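Protein CPn_0803/CP_1068/CPj0803/CpB0832 (Chlamydophila pneumoniae, PDB 3Q9D) is of uncertain function but, as a coiled-coil member of a chlamydial protein family, may act at the needle tip of the type III secretion system. Local coordinates at residues A[129-142]-A[152-164]. Numbering follows the deposited sequence.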
loop_
_atom_site.group_PDB
_atom_site.type_symbol
_atom_site.label_atom_id
_atom_site.label_comp_id
_atom_site.label_asym_id
_atom_site.label_seq_id
_atom_site.Cartn_x
_atom_site.Cartn_y
_atom_site.Cartn_z
ATOM N N ASP A 129 -5.360 1.660 -21.377
ATOM C CA ASP A 129 -5.784 2.907 -20.742
ATOM C C ASP A 129 -4.953 3.217 -19.498
ATOM O O ASP A 129 -4.554 4.367 -19.289
ATOM C CB ASP A 129 -7.275 2.862 -20.372
ATOM C CG ASP A 129 -7.928 4.244 -20.373
ATOM O OD1 ASP A 129 -7.476 5.136 -21.120
ATOM O OD2 ASP A 129 -8.908 4.433 -19.634
ATOM N N ILE A 130 -4.685 2.198 -18.681
ATOM C CA ILE A 130 -3.925 2.374 -17.441
ATOM C C ILE A 130 -2.478 2.807 -17.763
ATOM O O ILE A 130 -1.923 3.761 -17.187
ATOM C CB ILE A 130 -3.977 1.067 -16.595
ATOM C CG1 ILE A 130 -5.405 0.869 -16.023
ATOM C CG2 ILE A 130 -2.915 1.087 -15.506
ATOM C CD1 ILE A 130 -5.618 -0.445 -15.254
ATOM N N HIS A 131 -1.890 2.105 -18.717
ATOM C CA HIS A 131 -0.590 2.464 -19.273
ATOM C C HIS A 131 -0.534 3.960 -19.649
ATOM O O HIS A 131 0.469 4.642 -19.419
ATOM C CB HIS A 131 -0.325 1.585 -20.501
ATOM C CG HIS A 131 1.065 1.678 -21.037
ATOM N ND1 HIS A 131 1.824 2.828 -20.956
ATOM C CD2 HIS A 131 1.840 0.765 -21.669
ATOM C CE1 HIS A 131 3.000 2.617 -21.514
ATOM N NE2 HIS A 131 3.034 1.371 -21.960
ATOM N N GLU A 132 -1.621 4.468 -20.205
ATOM C CA GLU A 132 -1.648 5.836 -20.714
ATOM C C GLU A 132 -2.052 6.862 -19.668
ATOM O O GLU A 132 -1.463 7.934 -19.612
ATOM C CB GLU A 132 -2.580 5.914 -21.932
ATOM C CG GLU A 132 -2.060 5.059 -23.067
ATOM C CD GLU A 132 -3.027 4.934 -24.232
ATOM O OE1 GLU A 132 -4.243 5.174 -24.040
ATOM O OE2 GLU A 132 -2.557 4.591 -25.344
ATOM N N ARG A 133 -3.042 6.524 -18.834
ATOM C CA ARG A 133 -3.657 7.486 -17.915
ATOM C C ARG A 133 -4.209 6.844 -16.627
ATOM O O ARG A 133 -5.215 7.294 -16.078
ATOM C CB ARG A 133 -4.778 8.239 -18.635
ATOM C CG ARG A 133 -5.729 7.336 -19.382
ATOM C CD ARG A 133 -6.656 8.154 -20.287
ATOM N NE ARG A 133 -7.511 8.983 -19.449
ATOM C CZ ARG A 133 -8.621 8.541 -18.860
ATOM N NH1 ARG A 133 -9.037 7.286 -19.050
ATOM N NH2 ARG A 133 -9.321 9.364 -18.092
ATOM N N GLY A 134 -3.526 5.814 -16.139
ATOM C CA GLY A 134 -3.955 5.110 -14.938
ATOM C C GLY A 134 -4.101 5.995 -13.710
ATOM O O GLY A 134 -4.885 5.698 -12.827
ATOM N N GLU A 135 -3.359 7.091 -13.635
ATOM C CA GLU A 135 -3.441 7.929 -12.434
ATOM C C GLU A 135 -4.512 9.014 -12.480
ATOM O O GLU A 135 -4.645 9.807 -11.548
ATOM C CB GLU A 135 -2.078 8.536 -12.109
ATOM C CG GLU A 135 -1.096 7.489 -11.656
ATOM C CD GLU A 135 0.344 7.927 -11.870
ATOM O OE1 GLU A 135 0.601 8.704 -12.820
ATOM O OE2 GLU A 135 1.208 7.502 -11.079
ATOM N N PHE A 136 -5.280 9.056 -13.561
ATOM C CA PHE A 136 -6.360 10.031 -13.624
ATOM C C PHE A 136 -7.544 9.617 -12.761
ATOM O O PHE A 136 -7.824 8.422 -12.571
ATOM C CB PHE A 136 -6.788 10.293 -15.069
ATOM C CG PHE A 136 -5.868 11.255 -15.792
ATOM C CD1 PHE A 136 -6.270 12.562 -16.042
ATOM C CD2 PHE A 136 -4.606 10.845 -16.216
ATOM C CE1 PHE A 136 -5.422 13.451 -16.722
ATOM C CE2 PHE A 136 -3.759 11.723 -16.893
ATOM C CZ PHE A 136 -4.174 13.031 -17.139
ATOM N N ILE A 137 -8.240 10.613 -12.241
ATOM C CA ILE A 137 -9.468 10.358 -11.512
ATOM C C ILE A 137 -10.491 9.636 -12.414
ATOM O O ILE A 137 -10.590 9.917 -13.612
ATOM C CB ILE A 137 -10.081 11.651 -10.961
ATOM C CG1 ILE A 137 -11.319 11.300 -10.137
ATOM C CG2 ILE A 137 -10.435 12.630 -12.115
ATOM C CD1 ILE A 137 -11.916 12.471 -9.338
ATOM N N ASN A 138 -11.208 8.670 -11.842
ATOM C CA ASN A 138 -12.229 7.904 -12.557
ATOM C C ASN A 138 -13.617 8.041 -11.915
ATOM O O ASN A 138 -14.640 8.005 -12.592
ATOM C CB ASN A 138 -11.859 6.408 -12.553
ATOM C CG ASN A 138 -12.867 5.564 -13.327
ATOM O OD1 ASN A 138 -13.034 5.750 -14.524
ATOM N ND2 ASN A 138 -13.541 4.641 -12.640
ATOM N N PHE A 139 -13.651 8.171 -10.597
ATOM C CA PHE A 139 -14.921 8.209 -9.905
ATOM C C PHE A 139 -14.712 8.741 -8.480
ATOM O O PHE A 139 -13.627 8.636 -7.937
ATOM C CB PHE A 139 -15.506 6.781 -9.856
ATOM C CG PHE A 139 -16.997 6.744 -9.691
ATOM C CD1 PHE A 139 -17.846 6.944 -10.786
ATOM C CD2 PHE A 139 -17.560 6.483 -8.455
ATOM C CE1 PHE A 139 -19.236 6.910 -10.629
ATOM C CE2 PHE A 139 -18.946 6.447 -8.292
ATOM C CZ PHE A 139 -19.785 6.665 -9.380
ATOM N N ILE A 140 -15.735 9.354 -7.903
ATOM C CA ILE A 140 -15.663 9.779 -6.503
ATOM C C ILE A 140 -17.014 9.527 -5.857
ATOM O O ILE A 140 -18.064 9.736 -6.487
ATOM C CB ILE A 140 -15.245 11.276 -6.359
ATOM C CG1 ILE A 140 -15.233 11.727 -4.892
ATOM C CG2 ILE A 140 -16.155 12.177 -7.145
ATOM C CD1 ILE A 140 -14.813 13.192 -4.724
ATOM N N THR A 141 -16.998 9.042 -4.616
ATOM C CA THR A 141 -18.238 8.928 -3.852
ATOM C C THR A 141 -18.077 9.735 -2.571
ATOM O O THR A 141 -16.956 9.946 -2.109
ATOM C CB THR A 141 -18.532 7.476 -3.434
ATOM O OG1 THR A 141 -17.474 7.004 -2.591
ATOM C CG2 THR A 141 -18.670 6.564 -4.652
ATOM N N SER A 142 -19.191 10.152 -1.985
ATOM C CA SER A 142 -19.172 10.869 -0.714
ATOM C C SER A 142 -20.346 10.403 0.112
ATOM O O SER A 142 -21.437 10.204 -0.416
ATOM C CB SER A 142 -19.285 12.379 -0.921
ATOM O OG SER A 142 -18.151 12.904 -1.604
ATOM N N ILE A 152 -19.837 16.046 8.329
ATOM C CA ILE A 152 -18.601 15.678 7.639
ATOM C C ILE A 152 -18.866 14.695 6.488
ATOM O O ILE A 152 -19.921 14.071 6.427
ATOM C CB ILE A 152 -17.558 15.122 8.620
ATOM C CG1 ILE A 152 -18.108 13.906 9.351
ATOM C CG2 ILE A 152 -17.125 16.214 9.608
ATOM C CD1 ILE A 152 -17.042 13.105 10.079
ATOM N N PHE A 153 -17.905 14.566 5.581
ATOM C CA PHE A 153 -18.074 13.726 4.409
ATOM C C PHE A 153 -16.973 12.703 4.360
ATOM O O PHE A 153 -15.797 13.053 4.484
ATOM C CB PHE A 153 -18.025 14.582 3.147
ATOM C CG PHE A 153 -19.143 15.574 3.062
ATOM C CD1 PHE A 153 -20.379 15.202 2.536
ATOM C CD2 PHE A 153 -18.972 16.867 3.516
ATOM C CE1 PHE A 153 -21.423 16.116 2.460
ATOM C CE2 PHE A 153 -20.023 17.789 3.444
ATOM C CZ PHE A 153 -21.236 17.408 2.925
ATOM N N LEU A 154 -17.353 11.441 4.196
ATOM C CA LEU A 154 -16.385 10.389 3.899
ATOM C C LEU A 154 -16.295 10.280 2.378
ATOM O O LEU A 154 -17.205 9.760 1.719
ATOM C CB LEU A 154 -16.837 9.055 4.516
ATOM C CG LEU A 154 -15.906 7.836 4.441
ATOM C CD1 LEU A 154 -16.511 6.694 5.252
ATOM C CD2 LEU A 154 -15.654 7.373 2.994
ATOM N N ASN A 155 -15.224 10.823 1.816
ATOM C CA ASN A 155 -15.049 10.819 0.366
ATOM C C ASN A 155 -14.173 9.666 -0.065
ATOM O O ASN A 155 -13.204 9.333 0.619
ATOM C CB ASN A 155 -14.423 12.131 -0.090
ATOM C CG ASN A 155 -15.198 13.328 0.409
ATOM O OD1 ASN A 155 -16.293 13.610 -0.076
ATOM N ND2 ASN A 155 -14.656 14.011 1.410
ATOM N N ARG A 156 -14.508 9.060 -1.201
ATOM C CA ARG A 156 -13.640 8.044 -1.776
ATOM C C ARG A 156 -13.277 8.424 -3.200
ATOM O O ARG A 156 -14.153 8.594 -4.024
ATOM C CB ARG A 156 -14.336 6.667 -1.748
ATOM C CG ARG A 156 -14.460 6.089 -0.354
ATOM C CD ARG A 156 -15.310 4.805 -0.379
ATOM N NE ARG A 156 -15.696 4.389 0.964
ATOM C CZ ARG A 156 -14.863 3.802 1.822
ATOM N NH1 ARG A 156 -13.598 3.569 1.476
ATOM N NH2 ARG A 156 -15.296 3.462 3.029
ATOM N N LEU A 157 -11.982 8.552 -3.473
ATOM C CA LEU A 157 -11.351 8.919 -4.735
ATOM C C LEU A 157 -10.921 7.681 -5.515
ATOM O O LEU A 157 -10.243 6.906 -4.841
ATOM C CB LEU A 157 -10.148 9.829 -4.487
ATOM C CG LEU A 157 -10.458 11.249 -4.008
ATOM C CD1 LEU A 157 -11.037 12.085 -5.140
ATOM C CD2 LEU A 157 -11.405 11.220 -2.819
ATOM N N ALA A 158 -11.393 7.363 -6.722
ATOM C CA ALA A 158 -10.949 6.157 -7.419
ATOM C C ALA A 158 -10.289 6.613 -8.690
ATOM O O ALA A 158 -10.819 7.490 -9.384
ATOM C CB ALA A 158 -12.156 5.232 -7.744
ATOM N N ARG A 159 -9.137 6.033 -9.000
ATOM C CA ARG A 159 -8.443 6.353 -10.240
ATOM C C ARG A 159 -8.753 5.356 -11.352
ATOM O O ARG A 159 -9.305 4.283 -11.103
ATOM C CB ARG A 159 -6.948 6.394 -9.992
ATOM C CG ARG A 159 -6.558 7.352 -8.873
ATOM C CD ARG A 159 -5.065 7.585 -8.800
ATOM N NE ARG A 159 -4.294 6.337 -8.872
ATOM C CZ ARG A 159 -3.018 6.237 -8.504
ATOM N NH1 ARG A 159 -2.375 7.305 -8.043
ATOM N NH2 ARG A 159 -2.372 5.081 -8.610
ATOM N N VAL A 160 -8.399 5.718 -12.578
ATOM C CA VAL A 160 -8.537 4.822 -13.727
ATOM C C VAL A 160 -7.872 3.456 -13.455
ATOM O O VAL A 160 -8.351 2.425 -13.913
ATOM C CB VAL A 160 -7.916 5.456 -15.016
ATOM C CG1 VAL A 160 -7.768 4.413 -16.126
ATOM C CG2 VAL A 160 -8.758 6.645 -15.499
ATOM N N ASP A 161 -6.764 3.445 -12.720
ATOM C CA ASP A 161 -6.099 2.171 -12.417
ATOM C C ASP A 161 -6.751 1.361 -11.289
ATOM O O ASP A 161 -6.265 0.292 -10.937
ATOM C CB ASP A 161 -4.609 2.376 -12.116
ATOM C CG ASP A 161 -4.373 3.143 -10.811
ATOM O OD1 ASP A 161 -5.345 3.422 -10.080
ATOM O OD2 ASP A 161 -3.214 3.461 -10.517
ATOM N N GLY A 162 -7.867 1.844 -10.747
ATOM C CA GLY A 162 -8.576 1.100 -9.726
ATOM C C GLY A 162 -8.172 1.397 -8.291
ATOM O O GLY A 162 -8.862 1.007 -7.355
ATOM N N GLN A 163 -7.078 2.110 -8.094
ATOM C CA GLN A 163 -6.663 2.443 -6.723
ATOM C C GLN A 163 -7.603 3.490 -6.176
ATOM O O GLN A 163 -8.103 4.329 -6.923
ATOM C CB GLN A 163 -5.230 2.986 -6.723
ATOM C CG GLN A 163 -4.237 1.964 -7.291
ATOM C CD GLN A 163 -2.805 2.255 -6.910
ATOM O OE1 GLN A 163 -2.537 2.846 -5.857
ATOM N NE2 GLN A 163 -1.867 1.843 -7.769
ATOM N N GLU A 164 -7.879 3.416 -4.886
ATOM C CA GLU A 164 -8.825 4.339 -4.250
ATOM C C GLU A 164 -8.176 4.974 -3.029
ATOM O O GLU A 164 -7.231 4.421 -2.456
ATOM C CB GLU A 164 -10.066 3.574 -3.790
ATOM C CG GLU A 164 -10.889 2.934 -4.942
ATOM C CD GLU A 164 -12.081 2.113 -4.421
ATOM O OE1 GLU A 164 -12.015 1.627 -3.264
ATOM O OE2 GLU A 164 -13.072 1.942 -5.173
HETATM O O HOH W 1 -11.889 2.847 -10.538
HETATM O O HOH W 2 -18.009 7.650 -0.024
#
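Val160 has chi1 at 167°, which sets CG1 opposite its own N and turns it to Asp129 and Ile130. CG2 lies over one face of the Arg133 guanidinium, 3.6 Å from Arg133 NH1. A weakly hydrogen-bonded salt bridge to Asp129 holds that guanidinium at its edge. Ser142 and Asn155 form the polar link at the other end of the contact. Both side chains stand beside their own backbone N (chi1 -65° and -53°), and Ser142 OG donates to Asn155 OD1 at 2.5 Å, in the carbonyl plane. Asn155 ND2 is bound by Leu167 O and Thr169 OG1 of strand 164-170, and Ser142 OG also pairs with His180 of the second subunit.

Between these ends strands 137-147 and 150-159 pair as the two arms of an antiparallel hairpin. A classic beta bulge interrupts their register: Asn138 N and Phe139 N both donate to Ala158 O, at 2.8 and 3.2 Å. Beyond it, Ile140 and Leu157 lie side by side on the same face as Ser142 and Asn155, with their CD1 atoms 4.0 Å apart. On the face of Phe139 and Ala158, Thr141 OG1 packs against Arg156 CB at 3.3 Å and also binds a water that reaches Leu154 O.

The type I turn from Arg159 to Gly162 docks on the type I turn from Arg133 to Phe136. Gly134 O receives Asp161 N on a lone pair at 2.9 Å, and Phe136 O receives Val160 N. Asp161 OD2 takes Arg159 NH2 on its syn lone pair, as a salt bridge, and OD1 accepts from Gln163 N in an Asx turn; Tyr68 OH also bonds to OD2. Glu135 CG covers one guanidinium face of Arg159. Backbone bonds thus join the two turns, while the paired charges probably steady Arg159 as its NH1 reaches Leu166 O of the second subunit.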